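Local coordinates for inactive glucansucrase (Lactobacillus reuteri, PDB 5JBD), which belongs to glycosyl hydrolase family 70, whose members have a TIM-barrel-type core, and is an inactive glucansucrase that binds a calcium ion, at residues I569-N574 against P607-Y612. Numbering follows the deposited sequence.
Sequences IDTTEN and PYVSGY
D570 and Y612 both carry CG anti to the backbone N (chi1 -152° and -177°), which places each CG beside its own carbonyl carbon. The two side chains cross at a slant, with carboxylate and ring planes perpendicular. The contact lies in an antiparallel beta-sheet set apart from the parallel strands of the TIM barrel: the end of strand 564-571 and the turn after it pack against the loop that leads from strand 596-605 into strand 612-618. The two strands 564-571 and 612-618 are antiparallel neighbours, joined by backbone hydrogen bonding between I569 and V615. Y612 OH lies 2.7 Å from D570 OD1, a weak hydrogen bond whose proton has another acceptor nearby. The same OD1 accepts the backbone N-H of T571 at 2.9 Å, on its anti side but tilted out of the carboxylate plane, with a bent N-H...O angle of 138°. D570 OD2 is hydrogen-bonded to N567 ND2, S583 OG and N585 ND2, so both oxygens of this buried carboxylate are engaged, which probably fixes its rotation and may favour the charged form.

Next along the strand, T571 points toward the loop and meets V609 tip to tip. Its CG2 sits 3.8 Å from V609 CB and touches both valine methyls, while OG1 rests 3.8 Å from V609 CG2 and is hydrogen-bonded to the carbonyl O of L613. The T571 and Y612 side chains also cross obliquely, T571 CB 4.1 Å from CD1 of the Y612 ring, and strand 596-605 adds Y604 beside both residues. L576 of strand 576-577 also packs on V609. Further out, in the turn, the contact passes from side chain to backbone: the carbonyl O of N574 lies 3.6 Å from P607 CD and, near the plane of the Y608 ring, faces its edge at CD2, 4.0 Å away.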
loop_
_atom_site.group_PDB
_atom_site.type_symbol
_atom_site.label_atom_id
_atom_site.label_comp_id
_atom_site.label_asym_id
_atom_site.label_seq_id
_atom_site.Cartn_x
_atom_site.Cartn_y
_atom_site.Cartn_z
ATOM N N ILE A 569 -17.508 22.372 22.926
ATOM C CA ILE A 569 -17.514 20.995 23.423
ATOM C C ILE A 569 -17.066 21.013 24.880
ATOM O O ILE A 569 -16.081 21.661 25.206
ATOM C CB ILE A 569 -16.549 20.076 22.639
ATOM C CG1 ILE A 569 -16.895 20.066 21.143
ATOM C CG2 ILE A 569 -16.574 18.654 23.213
ATOM C CD1 ILE A 569 -15.928 19.271 20.288
ATOM N N ASP A 570 -17.771 20.269 25.731
ATOM C CA ASP A 570 -17.379 20.060 27.127
ATOM C C ASP A 570 -17.610 18.583 27.465
ATOM O O ASP A 570 -18.359 17.888 26.768
ATOM C CB ASP A 570 -18.182 20.985 28.057
ATOM C CG ASP A 570 -17.437 21.352 29.363
ATOM O OD1 ASP A 570 -16.448 20.684 29.737
ATOM O OD2 ASP A 570 -17.876 22.313 30.035
ATOM N N THR A 571 -16.953 18.106 28.519
ATOM C CA THR A 571 -17.035 16.700 28.924
ATOM C C THR A 571 -18.095 16.518 30.027
ATOM O O THR A 571 -18.201 17.354 30.928
ATOM C CB THR A 571 -15.653 16.183 29.383
ATOM O OG1 THR A 571 -14.685 16.423 28.348
ATOM C CG2 THR A 571 -15.680 14.712 29.684
ATOM N N THR A 572 -18.848 15.413 29.943
ATOM C CA THR A 572 -19.828 14.996 30.972
ATOM C C THR A 572 -19.463 13.604 31.476
ATOM O O THR A 572 -18.594 12.942 30.908
ATOM C CB THR A 572 -21.268 14.926 30.409
ATOM O OG1 THR A 572 -21.348 13.866 29.448
ATOM C CG2 THR A 572 -21.676 16.246 29.770
ATOM N N GLU A 573 -20.142 13.134 32.531
ATOM C CA GLU A 573 -19.845 11.797 33.076
ATOM C C GLU A 573 -20.009 10.685 32.032
ATOM O O GLU A 573 -19.223 9.732 32.020
ATOM C CB GLU A 573 -20.695 11.486 34.330
ATOM C CG GLU A 573 -20.384 12.350 35.560
ATOM C CD GLU A 573 -18.941 12.281 36.067
ATOM O OE1 GLU A 573 -18.254 11.242 35.892
ATOM O OE2 GLU A 573 -18.492 13.284 36.671
ATOM N N ASN A 574 -21.004 10.823 31.154
ATOM C CA ASN A 574 -21.294 9.816 30.114
ATOM C C ASN A 574 -20.653 10.060 28.742
ATOM O O ASN A 574 -20.447 9.098 27.992
ATOM C CB ASN A 574 -22.810 9.649 29.941
ATOM C CG ASN A 574 -23.471 9.065 31.171
ATOM O OD1 ASN A 574 -22.853 8.323 31.949
ATOM N ND2 ASN A 574 -24.740 9.403 31.360
ATOM N N PRO A 607 -16.760 6.570 27.151
ATOM C CA PRO A 607 -16.266 6.099 25.856
ATOM C C PRO A 607 -15.565 7.159 24.985
ATOM O O PRO A 607 -14.731 6.794 24.150
ATOM C CB PRO A 607 -17.544 5.578 25.161
ATOM C CG PRO A 607 -18.475 5.247 26.283
ATOM C CD PRO A 607 -18.208 6.325 27.292
ATOM N N TYR A 608 -15.905 8.431 25.204
ATOM C CA TYR A 608 -15.406 9.553 24.426
ATOM C C TYR A 608 -14.139 10.187 25.023
ATOM O O TYR A 608 -13.265 10.601 24.267
ATOM C CB TYR A 608 -16.504 10.622 24.305
ATOM C CG TYR A 608 -17.755 10.099 23.620
ATOM C CD1 TYR A 608 -17.890 10.171 22.242
ATOM C CD2 TYR A 608 -18.796 9.492 24.353
ATOM C CE1 TYR A 608 -19.021 9.675 21.596
ATOM C CE2 TYR A 608 -19.930 8.990 23.712
ATOM C CZ TYR A 608 -20.027 9.085 22.331
ATOM O OH TYR A 608 -21.124 8.604 21.672
ATOM N N VAL A 609 -14.047 10.240 26.357
ATOM C CA VAL A 609 -12.978 10.962 27.078
ATOM C C VAL A 609 -12.424 10.122 28.242
ATOM O O VAL A 609 -13.190 9.575 29.053
ATOM C CB VAL A 609 -13.486 12.321 27.625
ATOM C CG1 VAL A 609 -12.376 13.083 28.361
ATOM C CG2 VAL A 609 -14.081 13.172 26.512
ATOM N N SER A 610 -11.094 9.996 28.281
ATOM C CA SER A 610 -10.349 9.433 29.397
ATOM C C SER A 610 -9.325 10.480 29.829
ATOM O O SER A 610 -8.181 10.497 29.337
ATOM C CB SER A 610 -9.671 8.144 28.964
ATOM O OG SER A 610 -9.018 7.521 30.053
ATOM N N GLY A 611 -9.755 11.340 30.741
ATOM C CA GLY A 611 -9.071 12.597 31.051
ATOM C C GLY A 611 -10.062 13.748 30.943
ATOM O O GLY A 611 -11.093 13.739 31.623
ATOM N N TYR A 612 -9.782 14.709 30.068
ATOM C CA TYR A 612 -10.689 15.843 29.862
ATOM C C TYR A 612 -10.604 16.369 28.445
ATOM O O TYR A 612 -9.521 16.360 27.844
ATOM C CB TYR A 612 -10.367 16.978 30.838
ATOM C CG TYR A 612 -11.320 18.173 30.726
ATOM C CD1 TYR A 612 -12.611 18.118 31.258
ATOM C CD2 TYR A 612 -10.938 19.342 30.046
ATOM C CE1 TYR A 612 -13.490 19.190 31.134
ATOM C CE2 TYR A 612 -11.807 20.418 29.919
ATOM C CZ TYR A 612 -13.077 20.343 30.471
ATOM O OH TYR A 612 -13.936 21.421 30.351
#